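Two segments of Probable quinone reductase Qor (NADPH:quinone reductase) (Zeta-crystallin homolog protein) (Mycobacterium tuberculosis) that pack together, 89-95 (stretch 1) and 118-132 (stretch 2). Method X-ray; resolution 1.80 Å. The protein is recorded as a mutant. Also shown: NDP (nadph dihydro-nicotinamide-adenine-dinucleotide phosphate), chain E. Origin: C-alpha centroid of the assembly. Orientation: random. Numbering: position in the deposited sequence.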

ATOM      1  N   ASP A  89      -6.419   8.429  39.657  1.00 21.73           N
ATOM      2  CA  ASP A  89      -5.396   8.682  38.638  1.00 21.42           C
ATOM      3  C   ASP A  89      -5.916   9.604  37.535  1.00 20.46           C
ATOM      4  O   ASP A  89      -7.084   9.501  37.136  1.00 21.64           O
ATOM      5  CB  ASP A  89      -4.902   7.372  37.999  1.00 21.68           C
ATOM      6  CG  ASP A  89      -3.976   6.574  38.904  1.00 22.04           C
ATOM      7  OD1 ASP A  89      -3.526   7.108  39.935  1.00 21.50           O
ATOM      8  OD2 ASP A  89      -3.682   5.404  38.568  1.00 22.77           O
ATOM      9  N   ARG A  90      -5.043  10.491  37.048  1.00 18.81           N
ATOM     10  CA  ARG A  90      -5.323  11.308  35.868  1.00 19.04           C
ATOM     11  C   ARG A  90      -4.981  10.455  34.658  1.00 17.80           C
ATOM     12  O   ARG A  90      -3.863   9.933  34.559  1.00 18.11           O
ATOM     13  CB  ARG A  90      -4.451  12.565  35.837  1.00 19.61           C
ATOM     14  CG  ARG A  90      -4.810  13.631  36.849  1.00 21.85           C
ATOM     15  CD  ARG A  90      -3.734  14.730  36.860  1.00 22.58           C
ATOM     16  NE  ARG A  90      -3.808  15.532  35.656  1.00 20.48           N
ATOM     17  CZ  ARG A  90      -2.783  15.820  34.859  1.00 20.65           C
ATOM     18  NH1 ARG A  90      -1.549  15.399  35.137  1.00 19.47           N
ATOM     19  NH2 ARG A  90      -2.999  16.546  33.778  1.00 20.00           N
ATOM     20  N   VAL A  91      -5.936  10.301  33.749  1.00 17.03           N
ATOM     21  CA  VAL A  91      -5.753   9.372  32.636  1.00 16.94           C
ATOM     22  C   VAL A  91      -6.279   9.966  31.344  1.00 16.87           C
ATOM     23  O   VAL A  91      -7.019  10.948  31.361  1.00 16.90           O
ATOM     24  CB  VAL A  91      -6.442   8.019  32.895  1.00 16.95           C
ATOM     25  CG1 VAL A  91      -5.797   7.286  34.073  1.00 17.01           C
ATOM     26  CG2 VAL A  91      -7.946   8.199  33.096  1.00 16.98           C
ATOM     27  N   VAL A  92      -5.899   9.376  30.220  1.00 16.79           N
ATOM     28  CA  VAL A  92      -6.374   9.861  28.940  1.00 16.72           C
ATOM     29  C   VAL A  92      -6.591   8.668  28.013  1.00 16.64           C
ATOM     30  O   VAL A  92      -5.835   7.699  28.049  1.00 16.62           O
ATOM     31  CB  VAL A  92      -5.409  10.920  28.340  1.00 16.69           C
ATOM     32  CG1 VAL A  92      -4.007  10.347  28.138  1.00 16.66           C
ATOM     33  CG2 VAL A  92      -5.963  11.497  27.037  1.00 16.63           C
ATOM     34  N   SER A  93      -7.655   8.728  27.221  1.00 16.60           N
ATOM     35  CA  SER A  93      -7.967   7.654  26.279  1.00 16.53           C
ATOM     36  C   SER A  93      -8.477   8.258  24.998  1.00 16.47           C
ATOM     37  O   SER A  93      -9.056   9.351  24.997  1.00 16.49           O
ATOM     38  CB  SER A  93      -9.022   6.712  26.862  1.00 16.56           C
ATOM     39  OG  SER A  93      -9.255   5.593  26.004  1.00 16.49           O
ATOM     40  N   ALA A  94      -8.247   7.544  23.900  1.00 16.39           N
ATOM     41  CA  ALA A  94      -8.752   7.924  22.589  1.00 16.32           C
ATOM     42  C   ALA A  94      -9.810   6.910  22.161  1.00 16.29           C
ATOM     43  O   ALA A  94     -10.255   6.923  21.014  1.00 16.23           O
ATOM     44  CB  ALA A  94      -7.615   7.925  21.577  1.00 16.25           C
ATOM     45  N   SER A  95     -10.207   6.046  23.092  1.00 16.68           N
ATOM     46  CA  SER A  95     -11.097   4.930  22.789  1.00 17.81           C
ATOM     47  C   SER A  95     -12.300   4.886  23.718  1.00 17.87           C
ATOM     48  O   SER A  95     -12.864   3.826  23.953  1.00 18.20           O
ATOM     49  CB  SER A  95     -10.316   3.620  22.902  1.00 17.01           C
ATOM     50  OG  SER A  95      -9.211   3.626  22.022  1.00 17.11           O
TER
HETATM   51  PA  NDP E 401      -7.658  18.914  11.563  1.00 22.77           P
HETATM   52  O1A NDP E 401      -7.380  19.656  12.840  1.00 20.89           O
HETATM   53  O2A NDP E 401      -6.522  18.579  10.639  1.00 21.76           O
HETATM   54  O5B NDP E 401      -8.775  19.720  10.734  1.00 22.87           O
HETATM   55  C5B NDP E 401      -9.021  19.406   9.367  1.00 23.23           C
HETATM   56  C4B NDP E 401      -8.160  20.324   8.515  1.00 22.06           C
HETATM   57  O4B NDP E 401      -8.124  19.885   7.157  1.00 22.25           O
HETATM   58  C3B NDP E 401      -8.722  21.733   8.476  1.00 23.81           C
HETATM   59  O3B NDP E 401      -8.230  22.530   9.554  1.00 23.37           O
HETATM   60  C2B NDP E 401      -8.263  22.254   7.130  1.00 21.86           C
HETATM   61  O2B NDP E 401      -7.069  23.013   7.263  1.00 21.16           O
HETATM   62  C1B NDP E 401      -8.005  21.012   6.290  1.00 20.98           C
HETATM   63  N9A NDP E 401      -9.032  20.981   5.224  1.00 21.62           N
HETATM   64  C8A NDP E 401      -8.797  21.014   3.903  1.00 21.38           C
HETATM   65  N7A NDP E 401      -9.955  20.991   3.201  1.00 21.44           N
HETATM   66  C5A NDP E 401     -10.963  20.954   4.087  1.00 22.16           C
HETATM   67  C6A NDP E 401     -12.442  20.918   4.020  1.00 22.38           C
HETATM   68  N6A NDP E 401     -13.081  20.919   2.829  1.00 22.83           N
HETATM   69  N1A NDP E 401     -13.125  20.887   5.183  1.00 23.18           N
HETATM   70  C2A NDP E 401     -12.494  20.887   6.370  1.00 22.52           C
HETATM   71  N3A NDP E 401     -11.159  20.919   6.506  1.00 21.68           N
HETATM   72  C4A NDP E 401     -10.351  20.952   5.421  1.00 22.67           C
HETATM   73  O3  NDP E 401      -8.448  17.568  11.932  1.00 22.41           O
HETATM   74  PN  NDP E 401      -7.782  16.412  12.823  1.00 22.37           P
HETATM   75  O1N NDP E 401      -6.378  16.822  13.179  1.00 21.87           O
HETATM   76  O2N NDP E 401      -8.770  16.041  13.898  1.00 21.62           O
HETATM   77  O5D NDP E 401      -7.698  15.189  11.787  1.00 21.82           O
HETATM   78  C5D NDP E 401      -6.949  15.314  10.580  1.00 22.07           C
HETATM   79  C4D NDP E 401      -7.447  14.302   9.560  1.00 21.71           C
HETATM   80  O4D NDP E 401      -6.981  12.999   9.904  1.00 22.58           O
HETATM   81  C3D NDP E 401      -8.960  14.226   9.556  1.00 22.96           C
HETATM   82  O3D NDP E 401      -9.391  14.048   8.208  1.00 23.24           O
HETATM   83  C2D NDP E 401      -9.289  12.984  10.354  1.00 26.23           C
HETATM   84  O2D NDP E 401     -10.491  12.384   9.868  1.00 23.50           O
HETATM   85  C1D NDP E 401      -8.076  12.104  10.100  1.00 23.98           C
HETATM   86  N1N NDP E 401      -7.745  11.196  11.199  1.00 23.77           N
HETATM   87  C2N NDP E 401      -7.543   9.908  10.915  1.00 22.62           C
HETATM   88  C3N NDP E 401      -7.208   8.981  11.891  1.00 21.95           C
HETATM   89  C7N NDP E 401      -7.002   7.549  11.499  1.00 22.46           C
HETATM   90  O7N NDP E 401      -6.644   6.748  12.344  1.00 22.30           O
HETATM   91  N7N NDP E 401      -7.210   7.194  10.233  1.00 20.89           N
HETATM   92  C4N NDP E 401      -7.045   9.398  13.334  1.00 21.43           C
HETATM   93  C5N NDP E 401      -7.280  10.826  13.507  1.00 22.26           C
HETATM   94  C6N NDP E 401      -7.612  11.660  12.446  1.00 22.39           C
HETATM   95  P2B NDP E 401      -6.553  23.953   6.064  1.00 21.70           P
HETATM   96  O1X NDP E 401      -7.426  23.576   4.900  1.00 23.18           O
HETATM   97  O2X NDP E 401      -6.773  25.350   6.566  1.00 24.31           O
HETATM   98  O3X NDP E 401      -5.105  23.592   5.907  1.00 23.75           O
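Stretch 2 (118-132) VTSEVAASALLKGLT

How does the second stretch lie on the first? Residues 120-132 form a helix that runs in roughly the same direction as strand 90-93, at a crossing angle of -35° and with 8.2 Å between the axes at closest approach. The backbones converge along the way: CA of Arg 90 lies 7.9 Å from CA of Ser 120, CA of Val 92 is 6.6 Å from CA of Ala 123, and CA of Ala 94 is 4.9 Å from CA of Leu 128.

What does Arg 90 satisfy at the start of the helix? Its NH2 donates to the carbonyl O of Val 118 at 2.6 Å and to OG of Ser 120 at 3.2 Å, both nearly straight, while NH1 adds a weak bond to Val 118 O at 3.0 Å. Arg 90 NH2 also lies 3.1 Å from Ser 120 N, but both are donors, so no bond joins them. The helix start has its own cap: Thr 119 OG1 accepts from Val 122 N at 3.2 Å.

What fills the contact further along? Alternation in the strand turns Val 92 toward the helix and Val 91 and Ser 93 away. Val 92 CB lies 4.2 Å from Ala 123 CB, and its CG2 is 3.8 Å from Leu 127 CB. Ala 94 CB packs against Leu 128 CB at 3.6 Å, its small side chain suiting the close backbones.

Are the remaining polar groups left wanting? Ser 93 OG, on a side chain directed away from the helix, accepts from Ser 95 N at 3.1 Å. The helix kinks where N of Leu 128 and Lys 129 lacks a bond to the preceding turn; beyond it, Gly 130 N donates to Ala 126 O at 2.6 Å, and Thr 132 OG1 donates to Leu 128 O at 2.8 Å.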

ATOM      1  N   VAL A 118       2.123  17.166  32.609  1.00 17.01           N
ATOM      2  CA  VAL A 118       1.276  17.403  31.435  1.00 16.95           C
ATOM      3  C   VAL A 118      -0.136  17.764  31.894  1.00 16.99           C
ATOM      4  O   VAL A 118      -0.741  17.037  32.699  1.00 17.04           O
ATOM      5  CB  VAL A 118       1.232  16.143  30.526  1.00 16.87           C
ATOM      6  CG1 VAL A 118       0.285  16.357  29.340  1.00 16.81           C
ATOM      7  CG2 VAL A 118       2.637  15.802  30.022  1.00 16.82           C
ATOM      8  N   THR A 119      -0.657  18.899  31.424  1.00 16.99           N
ATOM      9  CA  THR A 119      -2.004  19.303  31.811  1.00 17.04           C
ATOM     10  C   THR A 119      -3.042  18.438  31.122  1.00 16.98           C
ATOM     11  O   THR A 119      -2.775  17.792  30.095  1.00 16.91           O
ATOM     12  CB  THR A 119      -2.334  20.767  31.469  1.00 17.05           C
ATOM     13  OG1 THR A 119      -2.335  20.929  30.046  1.00 16.96           O
ATOM     14  CG2 THR A 119      -1.332  21.730  32.098  1.00 17.10           C
ATOM     15  N   SER A 120      -4.240  18.433  31.686  1.00 17.03           N
ATOM     16  CA  SER A 120      -5.318  17.626  31.129  1.00 16.99           C
ATOM     17  C   SER A 120      -5.726  18.141  29.748  1.00 16.92           C
ATOM     18  O   SER A 120      -6.045  17.345  28.865  1.00 16.85           O
ATOM     19  CB  SER A 120      -6.501  17.605  32.092  1.00 17.06           C
ATOM     20  OG  SER A 120      -6.119  17.009  33.325  1.00 17.12           O
ATOM     21  N   GLU A 121      -5.701  19.462  29.556  1.00 20.12           N
ATOM     22  CA  GLU A 121      -5.996  20.052  28.249  1.00 20.03           C
ATOM     23  C   GLU A 121      -5.006  19.607  27.182  1.00 20.19           C
ATOM     24  O   GLU A 121      -5.394  19.268  26.058  1.00 20.21           O
ATOM     25  CB  GLU A 121      -5.927  21.578  28.311  1.00 21.65           C
ATOM     26  CG  GLU A 121      -7.135  22.264  28.891  1.00 23.73           C
ATOM     27  CD  GLU A 121      -6.990  23.769  28.804  1.00 22.84           C
ATOM     28  OE1 GLU A 121      -5.841  24.250  28.667  1.00 25.06           O
ATOM     29  OE2 GLU A 121      -8.016  24.469  28.884  1.00 27.04           O
ATOM     30  N   VAL A 122      -3.719  19.622  27.523  1.00 16.80           N
ATOM     31  CA  VAL A 122      -2.700  19.156  26.579  1.00 16.72           C
ATOM     32  C   VAL A 122      -2.864  17.664  26.286  1.00 16.68           C
ATOM     33  O   VAL A 122      -2.788  17.246  25.137  1.00 16.60           O
ATOM     34  CB  VAL A 122      -1.275  19.483  27.072  1.00 16.75           C
ATOM     35  CG1 VAL A 122      -0.240  18.771  26.224  1.00 16.67           C
ATOM     36  CG2 VAL A 122      -1.045  20.999  27.013  1.00 16.78           C
ATOM     37  N   ALA A 123      -3.119  16.860  27.314  1.00 16.72           N
ATOM     38  CA  ALA A 123      -3.346  15.426  27.111  1.00 16.68           C
ATOM     39  C   ALA A 123      -4.509  15.150  26.149  1.00 16.63           C
ATOM     40  O   ALA A 123      -4.421  14.274  25.280  1.00 16.56           O
ATOM     41  CB  ALA A 123      -3.575  14.723  28.453  1.00 16.75           C
ATOM     42  N   ALA A 124      -5.599  15.896  26.288  1.00 16.66           N
ATOM     43  CA  ALA A 124      -6.775  15.692  25.427  1.00 16.62           C
ATOM     44  C   ALA A 124      -6.585  16.344  24.073  1.00 16.56           C
ATOM     45  O   ALA A 124      -7.392  16.146  23.154  1.00 16.51           O
ATOM     46  CB  ALA A 124      -8.045  16.228  26.099  1.00 16.68           C
ATOM     47  N   SER A 125      -5.522  17.130  23.950  1.00 16.56           N
ATOM     48  CA  SER A 125      -5.119  17.675  22.663  1.00 16.49           C
ATOM     49  C   SER A 125      -4.211  16.691  21.938  1.00 16.42           C
ATOM     50  O   SER A 125      -4.129  16.700  20.712  1.00 16.35           O
ATOM     51  CB  SER A 125      -4.356  18.984  22.857  1.00 16.53           C
ATOM     52  OG  SER A 125      -5.217  20.040  23.233  1.00 16.58           O
ATOM     53  N   ALA A 126      -3.532  15.846  22.707  1.00 16.44           N
ATOM     54  CA  ALA A 126      -2.371  15.114  22.197  1.00 16.38           C
ATOM     55  C   ALA A 126      -2.610  13.646  21.881  1.00 16.34           C
ATOM     56  O   ALA A 126      -2.022  13.124  20.933  1.00 16.27           O
ATOM     57  CB  ALA A 126      -1.204  15.242  23.174  1.00 16.43           C
ATOM     58  N   LEU A 127      -3.429  12.955  22.671  1.00 16.37           N
ATOM     59  CA  LEU A 127      -3.453  11.485  22.592  1.00 16.34           C
ATOM     60  C   LEU A 127      -3.943  10.867  21.282  1.00 16.26           C
ATOM     61  O   LEU A 127      -3.189  10.153  20.628  1.00 16.20           O
ATOM     62  CB  LEU A 127      -4.200  10.849  23.774  1.00 16.40           C
ATOM     63  CG  LEU A 127      -3.958   9.327  23.790  1.00 16.37           C
ATOM     64  CD1 LEU A 127      -2.514   8.988  24.196  1.00 16.38           C
ATOM     65  CD2 LEU A 127      -4.959   8.557  24.650  1.00 16.42           C
ATOM     66  N   LEU A 128      -5.198  11.093  20.901  1.00 16.25           N
ATOM     67  CA  LEU A 128      -5.709  10.440  19.686  1.00 16.18           C
ATOM     68  C   LEU A 128      -4.880  10.842  18.477  1.00 16.11           C
ATOM     69  O   LEU A 128      -4.455   9.993  17.684  1.00 16.04           O
ATOM     70  CB  LEU A 128      -7.189  10.779  19.441  1.00 16.18           C
ATOM     71  CG  LEU A 128      -7.904   9.919  18.382  1.00 16.11           C
ATOM     72  CD1 LEU A 128      -9.403   9.822  18.672  1.00 16.14           C
ATOM     73  CD2 LEU A 128      -7.690  10.453  16.969  1.00 16.05           C
ATOM     74  N   LYS A 129      -4.638  12.138  18.340  1.00 16.13           N
ATOM     75  CA  LYS A 129      -3.904  12.627  17.185  1.00 16.07           C
ATOM     76  C   LYS A 129      -2.415  12.258  17.243  1.00 16.14           C
ATOM     77  O   LYS A 129      -1.786  11.986  16.205  1.00 16.27           O
ATOM     78  CB  LYS A 129      -4.116  14.128  17.052  1.00 16.10           C
ATOM     79  CG  LYS A 129      -5.568  14.518  16.768  1.00 16.11           C
ATOM     80  CD  LYS A 129      -5.717  16.032  16.972  1.00 17.47           C
ATOM     81  CE  LYS A 129      -7.071  16.446  17.532  1.00 17.27           C
ATOM     82  NZ  LYS A 129      -7.546  15.699  18.750  1.00 16.42           N
ATOM     83  N   GLY A 130      -1.853  12.235  18.450  1.00 16.11           N
ATOM     84  CA  GLY A 130      -0.465  11.848  18.639  1.00 16.10           C
ATOM     85  C   GLY A 130      -0.193  10.372  18.401  1.00 16.05           C
ATOM     86  O   GLY A 130       0.854  10.013  17.833  1.00 16.01           O
ATOM     87  N   LEU A 131      -1.120   9.515  18.831  1.00 16.07           N
ATOM     88  CA  LEU A 131      -1.031   8.076  18.539  1.00 16.02           C
ATOM     89  C   LEU A 131      -1.111   7.879  17.037  1.00 15.94           C
ATOM     90  O   LEU A 131      -0.454   7.000  16.464  1.00 15.88           O
ATOM     91  CB  LEU A 131      -2.150   7.289  19.239  1.00 16.06           C
ATOM     92  CG  LEU A 131      -2.143   7.181  20.766  1.00 16.14           C
ATOM     93  CD1 LEU A 131      -3.464   6.584  21.275  1.00 16.17           C
ATOM     94  CD2 LEU A 131      -0.970   6.332  21.236  1.00 16.14           C
ATOM     95  N   THR A 132      -1.918   8.706  16.383  1.00 15.92           N
ATOM     96  CA  THR A 132      -2.051   8.627  14.930  1.00 15.85           C
ATOM     97  C   THR A 132      -0.758   9.054  14.239  1.00 15.81           C
ATOM     98  O   THR A 132      -0.278   8.357  13.353  1.00 15.74           O
ATOM     99  CB  THR A 132      -3.228   9.464  14.435  1.00 15.85           C
ATOM    100  OG1 THR A 132      -4.436   8.966  15.032  1.00 16.04           O
ATOM    101  CG2 THR A 132      -3.347   9.393  12.916  1.00 16.34           C
TER